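7,8-dihydro-6-hydroxymethylpterin pyrophosphokinase-dihydropteroate synthase (Plasmodium falciparum, PDB 6JWS) probably makes the folate precursor 7,8-dihydropteroate by pyrophosphorylating 6-hydroxymethyl-7,8-dihydropterin with ATP and condensing the product with 4-aminobenzoate. Local coordinates at residues B[15-20]-B[108-113]; B[37-42]-B[519-524]; B[46-51]-B[168-173]; B[102-107]-B[563-568]. The protein carries 1 engineered substitution. One frame throughout, in Å; residues are numbered along the deposited sequence.

In the fold
Contact 3 is the buried centre: strands 46-51 and 168-172 pair within the antiparallel sheet of the pyrophosphokinase half, joined mainly by backbone hydrogen bonds. Contact 1 covers the same sheet, laying helix 108-113 on strand 16-20, which neighbours 168-172; it is purely van der Waals and runs from a buried isoleucine to an exposed threonine. Contacts 2 and 4 are both partly buried and join this half to the synthase barrel. In contact 2 a histidine enters a turn beside a phenylalanine, whereas in contact 4 an asparagine grips backbone. F523 and P568 touch, so the two junctions adjoin. The calcium ion ties contact 2 to contact 3 through E42 and G46.

Contact 1: residues B[15-20]-B[108-113]; sequences TNIAVL and EEYETF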
# COMPACT_ATOMS: atom_id res chain seq x y z
N THR B 15 47.29 0.03 24.95
CA THR B 15 46.14 0.27 24.07
C THR B 15 45.20 -0.93 24.07
O THR B 15 45.53 -1.99 23.54
CB THR B 15 46.59 0.71 22.67
OG1 THR B 15 47.26 1.96 22.83
CG2 THR B 15 45.44 0.89 21.72
N ASN B 16 44.00 -0.74 24.64
CA ASN B 16 43.05 -1.84 24.85
C ASN B 16 41.72 -1.56 24.15
O ASN B 16 41.38 -0.40 23.89
CB ASN B 16 42.84 -2.11 26.34
CG ASN B 16 44.09 -2.58 27.06
OD1 ASN B 16 44.73 -3.55 26.65
ND2 ASN B 16 44.45 -1.90 28.15
N ILE B 17 40.96 -2.64 23.87
CA ILE B 17 39.61 -2.58 23.32
C ILE B 17 38.57 -2.99 24.36
O ILE B 17 38.51 -4.15 24.76
CB ILE B 17 39.48 -3.46 22.05
CG1 ILE B 17 40.60 -3.21 21.03
CG2 ILE B 17 38.10 -3.26 21.43
CD1 ILE B 17 40.54 -1.83 20.41
N ALA B 18 37.71 -2.04 24.73
CA ALA B 18 36.56 -2.31 25.59
C ALA B 18 35.25 -2.07 24.83
O ALA B 18 35.17 -1.17 24.00
CB ALA B 18 36.59 -1.39 26.79
N VAL B 19 34.22 -2.85 25.21
CA VAL B 19 32.87 -2.69 24.70
C VAL B 19 31.97 -2.34 25.88
O VAL B 19 32.00 -3.03 26.89
CB VAL B 19 32.41 -3.97 23.97
CG1 VAL B 19 31.07 -3.81 23.28
CG2 VAL B 19 33.46 -4.44 22.97
N LEU B 20 31.22 -1.24 25.76
CA LEU B 20 30.39 -0.73 26.83
C LEU B 20 28.91 -0.76 26.45
O LEU B 20 28.55 -0.68 25.28
CB LEU B 20 30.79 0.71 27.17
CG LEU B 20 32.26 0.98 27.50
CD1 LEU B 20 32.43 2.43 27.92
CD2 LEU B 20 32.77 0.04 28.59
N GLU B 108 44.06 -1.18 14.00
CA GLU B 108 44.65 -2.51 14.07
C GLU B 108 44.27 -3.23 15.36
O GLU B 108 43.98 -4.42 15.32
CB GLU B 108 46.17 -2.46 13.88
CG GLU B 108 46.62 -1.67 12.65
CD GLU B 108 46.43 -2.29 11.27
OE1 GLU B 108 45.97 -3.45 11.18
OE2 GLU B 108 46.73 -1.59 10.27
N GLU B 109 44.29 -2.53 16.50
CA GLU B 109 43.92 -3.14 17.77
C GLU B 109 42.46 -3.60 17.74
O GLU B 109 42.12 -4.60 18.38
CB GLU B 109 44.20 -2.20 18.96
CG GLU B 109 45.68 -1.99 19.25
CD GLU B 109 46.34 -0.84 18.51
OE1 GLU B 109 45.60 -0.02 17.92
OE2 GLU B 109 47.59 -0.75 18.52
N TYR B 110 41.60 -2.85 17.03
CA TYR B 110 40.21 -3.24 16.85
C TYR B 110 40.16 -4.50 16.00
O TYR B 110 39.43 -5.43 16.34
CB TYR B 110 39.38 -2.13 16.21
CG TYR B 110 37.90 -2.39 16.05
CD1 TYR B 110 37.15 -2.95 17.08
CD2 TYR B 110 37.23 -2.05 14.89
CE1 TYR B 110 35.79 -3.16 16.95
CE2 TYR B 110 35.87 -2.24 14.75
CZ TYR B 110 35.14 -2.81 15.78
OH TYR B 110 33.79 -3.01 15.65
N GLU B 111 40.93 -4.51 14.91
CA GLU B 111 40.99 -5.63 13.97
C GLU B 111 41.37 -6.90 14.75
O GLU B 111 40.78 -7.96 14.57
CB GLU B 111 41.93 -5.27 12.82
CG GLU B 111 42.65 -6.46 12.17
CD GLU B 111 44.17 -6.38 12.04
OE1 GLU B 111 44.88 -6.61 13.06
OE2 GLU B 111 44.66 -6.10 10.92
N THR B 112 42.36 -6.73 15.64
CA THR B 112 42.92 -7.80 16.45
C THR B 112 41.83 -8.34 17.38
O THR B 112 41.65 -9.54 17.48
CB THR B 112 44.17 -7.29 17.16
OG1 THR B 112 45.18 -7.19 16.15
CG2 THR B 112 44.66 -8.20 18.27
N PHE B 113 41.13 -7.42 18.05
CA PHE B 113 40.06 -7.79 18.96
C PHE B 113 38.98 -8.60 18.23
O PHE B 113 38.54 -9.61 18.76
CB PHE B 113 39.55 -6.58 19.73
CG PHE B 113 38.17 -6.76 20.32
CD1 PHE B 113 38.02 -7.23 21.62
CD2 PHE B 113 37.03 -6.46 19.59
CE1 PHE B 113 36.75 -7.39 22.17
CE2 PHE B 113 35.77 -6.63 20.12
CZ PHE B 113 35.62 -7.10 21.42
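I17 holds CG1 beside its backbone N (chi1 -49°) and CG2 anti to it, while F113 turns its CG anti to its own N (chi1 160°); these two settings bring the isoleucine branches and the phenyl ring together. The motif is a helix packed on a face of an antiparallel sheet: helix 108-114 lies against strand 16-24 of the pyrophosphokinase half, with short-segment axes 8.3 Å apart at their closest and inclined by 62°. Alternation along the strand and the residue before it selects those that take part, because T15, I17 and V19 face the helix whereas N16 and A18 point away, A18 toward helix 177-190.

I17 fills the junction. Its CG2 stands over one face of the F113 ring, 3.9 Å from the centroid, near enough to the normal for a CH-pi contact although displaced toward the rim. I17 CG1 lies against the helix backbone, 3.4 Å from E109 O, and CD1 runs on to Y110 N at 3.7 Å. The same CG2 meets the Y110 ring at its edge, near its plane; the phenol hydroxyl is engaged by N50. The V19 and F113 side chains cross at about a right angle, bringing V19 CG2 to 3.8 Å from F113 CZ. Y340 is stacked on the same phenyl ring.

No hydrogen bond crosses this interface, so its cohesion is apolar. Toward the exposed end, the E109 chain bends at chi2 and passes across T15 at about a right angle, which places the methyl carbon T15 CG2 3.8 Å from the carboxylate carbon E109 CD.

Contact 2: residues B[37-42]-B[519-524]; sequences ALHLVE and KKNKFY. With CA (calcium ion), chain L.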
# COMPACT_ATOMS: atom_id res chain seq x y z
N ALA B 37 27.14 10.96 28.27
CA ALA B 37 28.01 9.84 28.61
C ALA B 37 28.95 9.51 27.46
O ALA B 37 30.12 9.19 27.72
CB ALA B 37 27.20 8.63 29.04
N LEU B 38 28.48 9.59 26.21
CA LEU B 38 29.38 9.34 25.08
C LEU B 38 30.55 10.31 25.12
O LEU B 38 31.69 9.90 24.92
CB LEU B 38 28.67 9.48 23.72
CG LEU B 38 27.80 8.30 23.27
CD1 LEU B 38 27.10 8.65 21.97
CD2 LEU B 38 28.62 7.04 23.10
N HIS B 39 30.25 11.60 25.32
CA HIS B 39 31.27 12.63 25.42
C HIS B 39 32.26 12.31 26.54
O HIS B 39 33.47 12.34 26.32
CB HIS B 39 30.65 14.01 25.66
CG HIS B 39 29.88 14.52 24.49
ND1 HIS B 39 30.45 14.66 23.23
CD2 HIS B 39 28.62 15.00 24.40
CE1 HIS B 39 29.56 15.17 22.41
NE2 HIS B 39 28.42 15.38 23.10
N LEU B 40 31.74 11.98 27.73
CA LEU B 40 32.59 11.72 28.88
C LEU B 40 33.45 10.49 28.64
O LEU B 40 34.61 10.46 29.06
CB LEU B 40 31.73 11.62 30.15
CG LEU B 40 31.04 12.94 30.52
CD1 LEU B 40 30.07 12.75 31.67
CD2 LEU B 40 32.06 14.02 30.84
N VAL B 41 32.91 9.50 27.91
CA VAL B 41 33.69 8.33 27.51
C VAL B 41 34.83 8.76 26.57
O VAL B 41 35.97 8.33 26.75
CB VAL B 41 32.79 7.24 26.89
CG1 VAL B 41 33.60 6.13 26.21
CG2 VAL B 41 31.81 6.65 27.89
N GLU B 42 34.53 9.60 25.56
CA GLU B 42 35.52 10.09 24.60
C GLU B 42 36.62 10.87 25.32
O GLU B 42 37.77 10.82 24.90
CB GLU B 42 34.91 11.14 23.65
CG GLU B 42 34.76 10.73 22.20
CD GLU B 42 35.93 10.15 21.42
OE1 GLU B 42 37.09 10.54 21.66
OE2 GLU B 42 35.66 9.31 20.54
N LYS B 519 31.07 17.97 18.56
CA LYS B 519 31.66 18.98 19.42
C LYS B 519 31.81 18.40 20.82
O LYS B 519 31.53 17.22 21.04
CB LYS B 519 30.80 20.25 19.42
CG LYS B 519 30.85 21.07 18.14
CD LYS B 519 30.66 22.55 18.39
CE LYS B 519 29.27 22.93 18.86
NZ LYS B 519 28.47 23.52 17.77
N LYS B 520 32.24 19.23 21.77
CA LYS B 520 32.47 18.83 23.15
C LYS B 520 31.19 18.25 23.76
O LYS B 520 31.25 17.28 24.52
CB LYS B 520 33.02 20.00 23.98
CG LYS B 520 34.53 20.21 23.90
CD LYS B 520 35.03 21.47 24.60
CE LYS B 520 35.67 22.50 23.69
NZ LYS B 520 34.70 23.12 22.76
N ASN B 521 30.03 18.83 23.42
CA ASN B 521 28.76 18.43 24.01
C ASN B 521 27.72 18.08 22.93
O ASN B 521 26.76 17.36 23.20
CB ASN B 521 28.27 19.46 25.04
CG ASN B 521 27.22 18.92 25.99
OD1 ASN B 521 27.22 17.75 26.36
ND2 ASN B 521 26.31 19.79 26.43
N LYS B 522 27.96 18.52 21.69
CA LYS B 522 26.98 18.37 20.62
C LYS B 522 27.40 17.26 19.66
O LYS B 522 28.58 17.12 19.35
CB LYS B 522 26.87 19.66 19.81
CG LYS B 522 25.76 20.60 20.22
CD LYS B 522 24.39 20.04 19.94
CE LYS B 522 23.79 20.53 18.64
NZ LYS B 522 23.44 21.97 18.69
N PHE B 523 26.41 16.52 19.17
CA PHE B 523 26.55 15.72 17.97
C PHE B 523 25.60 16.27 16.92
O PHE B 523 24.55 16.82 17.26
CB PHE B 523 26.28 14.23 18.23
CG PHE B 523 27.28 13.53 19.11
CD1 PHE B 523 28.45 13.00 18.58
CD2 PHE B 523 27.04 13.34 20.47
CE1 PHE B 523 29.37 12.34 19.38
CE2 PHE B 523 27.95 12.68 21.27
CZ PHE B 523 29.11 12.17 20.72
N TYR B 524 25.98 16.14 15.64
CA TYR B 524 25.07 16.48 14.55
C TYR B 524 24.81 15.27 13.67
O TYR B 524 25.68 14.42 13.46
CB TYR B 524 25.61 17.63 13.70
CG TYR B 524 25.83 18.91 14.45
CD1 TYR B 524 24.81 19.84 14.59
CD2 TYR B 524 27.06 19.21 15.01
CE1 TYR B 524 25.00 21.04 15.26
CE2 TYR B 524 27.28 20.40 15.69
CZ TYR B 524 26.24 21.31 15.82
OH TYR B 524 26.44 22.48 16.49
CA CA L . 39.11 10.71 23.14
O HOH W 1 40.54 9.56 22.05
O HOH W 2 41.05 10.97 24.57
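The H39 imidazole has neighbours on both faces. Over one lie K520 O and N521 CA, both offset toward the rim, and over the opposite face lies F523 CE2, also near the rim. The two rings are nearly parallel, with planes at 9° and centroids 4.3 Å apart, but they are slid so far that they barely overlap and approach tip to tip. F523 in turn receives L38, whose CB sits obliquely to the ring, 4.1 Å from F523 CZ.

Both aromatic side chains set CG anti to the carbonyl carbon, H39 with chi1 -68°. That torsion sends the imidazole from helix 30-44 of the pyrophosphokinase half into the bend of 519-524, the loop that enters strand 525-529 of the TIM barrel at its N-terminal end. H39 is the main element of the interface, burying far more surface than any other residue in it. The turn is closed by K519 N, which donates to K522 O at 2.7 Å, and K519 NZ meets Y524 OH at 2.6 Å at the edge of that ring.

The carbonyls of the bend converge on the imidazole. N521 O is 2.6 Å from H39 NE2. K520 O lies 3.0 Å from H39 ND1, at an angle too poor for a hydrogen bond. N521 OD1 is buried here without a partner.

One turn further along the helix, E42 binds calcium through both O (2.2 Å) and OE1, with G46 and E99 completing the protein ligands. The carbonyl oxygens clustered round H39 could favour a positive charge on its ring, though the close modelled approach does not establish its ionisation.

Contact 3: residues B[46-51]-B[168-173]; sequences GKIINT and VVVKTF. With CA (calcium ion), chain L.
Side chains of 46-51 and 168-173 sort onto two faces of an antiparallel pair that carries a classic beta bulge, within the six-stranded sheet of the pyrophosphokinase half. I48, T51, V168 and V170 share one face, where L38 and V41 of helix 30-44 cover I48, V168 and V170. K47, N50, V169 and K171 occupy the other; there Y110 and E109 of helix 108-114 meet V169 and K171, while K47 lies beside I104 and N565.

The bulge sets the register. I49 and N50 both face V169, whose O takes a straight bond from I49 N (2.8 Å, 169°) and a weak one from N50 N. The extra residue turns I49 obliquely across V169; its CG1 takes the crowded position between N and C (chi1 53°), and this puts I49 CG1 3.8 Å from V169 CG1. The second bulge residue, N50, packs CB against V169 CG2 at 3.7 Å, while its amide end leads away to Y110 and R569.

Before the bulge, K47 and K171 form a hydrogen-bonded pair, each backbone N giving 2.8 Å to the other's O. Their side chains leave on the same face, K171 bending at chi3. K47 NZ and K171 NZ are 6.2 Å apart, not in contact; mutual repulsion may contribute.

At the strand start, G46 has backbone angles that would jam a CB against the preceding carbonyl, and the same position would collide with K171 O. F173 CE2 fits against this bare backbone, and the ring edge meets a calcium-bound water in plane. G46 O itself binds the calcium ion at 2.5 Å.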
# COMPACT_ATOMS: atom_id res chain seq x y z
N GLY B 46 39.15 7.15 26.10
CA GLY B 46 39.85 6.82 24.87
C GLY B 46 39.08 7.27 23.63
O GLY B 46 38.50 8.36 23.59
N LYS B 47 39.07 6.42 22.60
CA LYS B 47 38.39 6.78 21.37
C LYS B 47 37.23 5.84 21.06
O LYS B 47 37.43 4.63 20.89
CB LYS B 47 39.39 6.78 20.21
CG LYS B 47 38.74 7.23 18.92
CD LYS B 47 39.62 7.31 17.71
CE LYS B 47 38.98 8.30 16.77
NZ LYS B 47 39.24 7.93 15.37
N ILE B 48 36.03 6.42 20.90
CA ILE B 48 34.88 5.68 20.40
C ILE B 48 35.05 5.35 18.92
O ILE B 48 35.15 6.24 18.09
CB ILE B 48 33.57 6.46 20.65
CG1 ILE B 48 33.36 6.70 22.15
CG2 ILE B 48 32.39 5.73 20.01
CD1 ILE B 48 32.24 7.67 22.48
N ILE B 49 35.06 4.05 18.60
CA ILE B 49 35.31 3.60 17.24
C ILE B 49 34.16 2.74 16.74
O ILE B 49 34.26 2.19 15.65
CB ILE B 49 36.64 2.82 17.14
CG1 ILE B 49 36.70 1.68 18.16
CG2 ILE B 49 37.86 3.73 17.22
CD1 ILE B 49 37.86 0.75 17.94
N ASN B 50 33.09 2.58 17.55
CA ASN B 50 31.89 1.88 17.11
C ASN B 50 30.71 2.24 18.03
O ASN B 50 30.91 2.58 19.18
CB ASN B 50 32.12 0.38 16.90
CG ASN B 50 31.19 -0.21 15.86
OD1 ASN B 50 30.15 0.38 15.52
ND2 ASN B 50 31.54 -1.37 15.34
N THR B 51 29.49 2.23 17.48
CA THR B 51 28.27 2.43 18.24
C THR B 51 27.19 1.57 17.60
O THR B 51 27.29 1.22 16.43
CB THR B 51 27.79 3.89 18.23
OG1 THR B 51 27.84 4.45 16.91
CG2 THR B 51 28.54 4.80 19.20
N VAL B 168 28.89 0.88 22.68
CA VAL B 168 30.02 1.58 22.09
C VAL B 168 31.25 0.69 22.20
O VAL B 168 31.41 -0.04 23.17
CB VAL B 168 30.28 2.97 22.71
CG1 VAL B 168 29.02 3.76 22.98
CG2 VAL B 168 31.15 2.91 23.96
N VAL B 169 32.11 0.74 21.17
CA VAL B 169 33.45 0.19 21.27
C VAL B 169 34.43 1.35 21.49
O VAL B 169 34.36 2.37 20.79
CB VAL B 169 33.82 -0.65 20.03
CG1 VAL B 169 35.24 -1.17 20.12
CG2 VAL B 169 32.84 -1.79 19.76
N VAL B 170 35.31 1.18 22.48
CA VAL B 170 36.31 2.17 22.88
C VAL B 170 37.70 1.57 22.70
O VAL B 170 37.98 0.46 23.14
CB VAL B 170 36.07 2.65 24.33
CG1 VAL B 170 37.01 3.78 24.71
CG2 VAL B 170 34.65 3.13 24.52
N LYS B 171 38.57 2.32 22.01
CA LYS B 171 40.00 2.06 22.07
C LYS B 171 40.53 2.88 23.25
O LYS B 171 40.44 4.11 23.23
CB LYS B 171 40.66 2.39 20.72
CG LYS B 171 42.17 2.23 20.61
CD LYS B 171 42.74 3.07 19.43
CE LYS B 171 42.94 2.34 18.12
NZ LYS B 171 42.94 3.26 16.95
N THR B 172 40.98 2.17 24.30
CA THR B 172 41.19 2.77 25.61
C THR B 172 42.66 2.69 26.04
O THR B 172 43.40 1.78 25.65
CB THR B 172 40.21 2.21 26.65
OG1 THR B 172 40.17 3.13 27.73
CG2 THR B 172 40.57 0.83 27.17
N PHE B 173 43.06 3.67 26.85
CA PHE B 173 44.43 3.77 27.35
C PHE B 173 44.49 3.23 28.78
O PHE B 173 45.57 3.08 29.35
CB PHE B 173 44.95 5.21 27.25
CG PHE B 173 43.94 6.28 27.58
CD1 PHE B 173 43.40 6.38 28.85
CD2 PHE B 173 43.50 7.17 26.60
CE1 PHE B 173 42.45 7.35 29.15
CE2 PHE B 173 42.55 8.14 26.90
CZ PHE B 173 42.03 8.24 28.18
CA CA L . 39.11 10.71 23.14
O HOH W 1 40.54 9.56 22.05
O HOH W 2 41.05 10.97 24.57

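Contact 4: residues B[102-107]-B[563-568]; sequences ELIDKC and VLNGIP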
# COMPACT_ATOMS: atom_id res chain seq x y z
N GLU B 102 41.55 13.69 14.76
CA GLU B 102 42.07 13.21 13.49
C GLU B 102 41.24 12.03 12.98
O GLU B 102 40.76 11.21 13.77
CB GLU B 102 43.50 12.69 13.65
CG GLU B 102 44.56 13.77 13.61
CD GLU B 102 45.99 13.26 13.41
OE1 GLU B 102 46.20 12.03 13.58
OE2 GLU B 102 46.88 14.08 13.10
N LEU B 103 41.15 11.91 11.65
CA LEU B 103 40.44 10.84 10.98
C LEU B 103 41.34 9.61 10.89
O LEU B 103 42.52 9.75 10.61
CB LEU B 103 40.03 11.27 9.57
CG LEU B 103 38.88 12.26 9.45
CD1 LEU B 103 38.54 12.48 7.99
CD2 LEU B 103 37.66 11.82 10.25
N ILE B 104 40.73 8.43 11.05
CA ILE B 104 41.37 7.15 10.83
C ILE B 104 40.54 6.36 9.82
O ILE B 104 39.32 6.55 9.72
CB ILE B 104 41.49 6.40 12.18
CG1 ILE B 104 40.11 6.05 12.75
CG2 ILE B 104 42.33 7.21 13.17
CD1 ILE B 104 40.15 5.17 13.98
N ASP B 105 41.20 5.50 9.04
CA ASP B 105 40.49 4.62 8.14
C ASP B 105 40.60 3.17 8.61
O ASP B 105 40.05 2.26 7.98
CB ASP B 105 40.90 4.83 6.68
CG ASP B 105 42.38 4.58 6.38
OD1 ASP B 105 43.12 4.18 7.32
OD2 ASP B 105 42.78 4.80 5.21
N LYS B 106 41.30 2.95 9.72
CA LYS B 106 41.44 1.61 10.26
C LYS B 106 42.00 1.70 11.67
O LYS B 106 42.56 2.72 12.07
CB LYS B 106 42.33 0.74 9.38
CG LYS B 106 42.26 -0.76 9.67
CD LYS B 106 42.73 -1.66 8.54
CE LYS B 106 42.37 -3.12 8.79
NZ LYS B 106 42.73 -4.00 7.65
N CYS B 107 41.84 0.61 12.42
CA CYS B 107 42.35 0.52 13.77
C CYS B 107 42.75 -0.93 14.05
O CYS B 107 41.89 -1.77 14.30
CB CYS B 107 41.29 1.01 14.74
SG CYS B 107 41.72 0.67 16.46
N VAL B 563 31.26 5.76 11.47
CA VAL B 563 31.12 5.13 12.77
C VAL B 563 32.50 4.83 13.38
O VAL B 563 32.70 5.01 14.58
CB VAL B 563 30.18 3.90 12.68
CG1 VAL B 563 30.47 2.84 13.72
CG2 VAL B 563 28.70 4.30 12.68
N LEU B 564 33.46 4.41 12.54
CA LEU B 564 34.82 4.20 13.01
C LEU B 564 35.36 5.51 13.61
O LEU B 564 36.22 5.50 14.48
CB LEU B 564 35.69 3.80 11.81
CG LEU B 564 37.18 3.58 12.10
CD1 LEU B 564 37.40 2.40 13.06
CD2 LEU B 564 37.91 3.29 10.79
N ASN B 565 34.83 6.64 13.14
CA ASN B 565 35.39 7.92 13.53
C ASN B 565 34.54 8.53 14.63
O ASN B 565 34.63 9.73 14.89
CB ASN B 565 35.65 8.79 12.29
CG ASN B 565 36.93 8.38 11.60
OD1 ASN B 565 38.02 8.76 12.07
ND2 ASN B 565 36.84 7.60 10.53
N GLY B 566 33.66 7.70 15.21
CA GLY B 566 32.90 8.07 16.39
C GLY B 566 31.64 8.88 16.10
O GLY B 566 31.11 9.53 16.99
N ILE B 567 31.16 8.85 14.85
CA ILE B 567 29.83 9.41 14.59
C ILE B 567 28.81 8.37 15.06
O ILE B 567 28.88 7.21 14.67
CB ILE B 567 29.65 9.79 13.11
CG1 ILE B 567 30.74 10.78 12.65
CG2 ILE B 567 28.24 10.33 12.86
CD1 ILE B 567 30.91 11.98 13.57
N PRO B 568 27.90 8.72 16.00
CA PRO B 568 26.94 7.74 16.51
C PRO B 568 26.11 7.17 15.36
O PRO B 568 25.62 7.92 14.52
CB PRO B 568 26.04 8.58 17.44
CG PRO B 568 26.87 9.81 17.81
CD PRO B 568 27.79 10.05 16.63
O HOH W 3 38.22 10.39 14.05
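N565 follows helix 547-564, and its side chain can be traced outward from this helix end, a Schellman motif with G566 as the C-prime residue. With CG anti to the carbonyl carbon (chi1 -80°), the carboxamide is directed at the loop 102-107, so that the barrel half takes hold of the extended backbone of the pyrophosphokinase half.

N565 CB reaches L103 CD2 only at 4.2 Å. CG comes closer to that same methyl, which lies across the asparagine at about a right angle. At the tip the two amide atoms straddle a single residue. N565 OD1 accepts from I104 N at 2.9 Å, nearly straight at 169°, in the carbonyl plane and on a lone pair. N565 ND2 gives back to I104 O at 2.8 Å, with the acceptor close to the amide plane (10° out of it). Both backbone polar groups of I104 are therefore satisfied by one side chain, which fixes the amide's rotation. The other bond of ND2 goes to F561 O on the helix. N565 OD1 also receives water 3 at 2.6 Å, and that water donates to E102 O as well, extending the grip by two residues.

L564, one step back, adds the apolar part. Its CG, anti to the backbone N, carries the branch toward the loop: L564 CG packs against I104 CD1, the two chains crossing at about a right angle, and CD1 lies near CB of C107, the N-cap of helix 108-114. The other methyl, L564 CD2, presses on the peptide linking D105 to K106, 3.5 Å from D105 C.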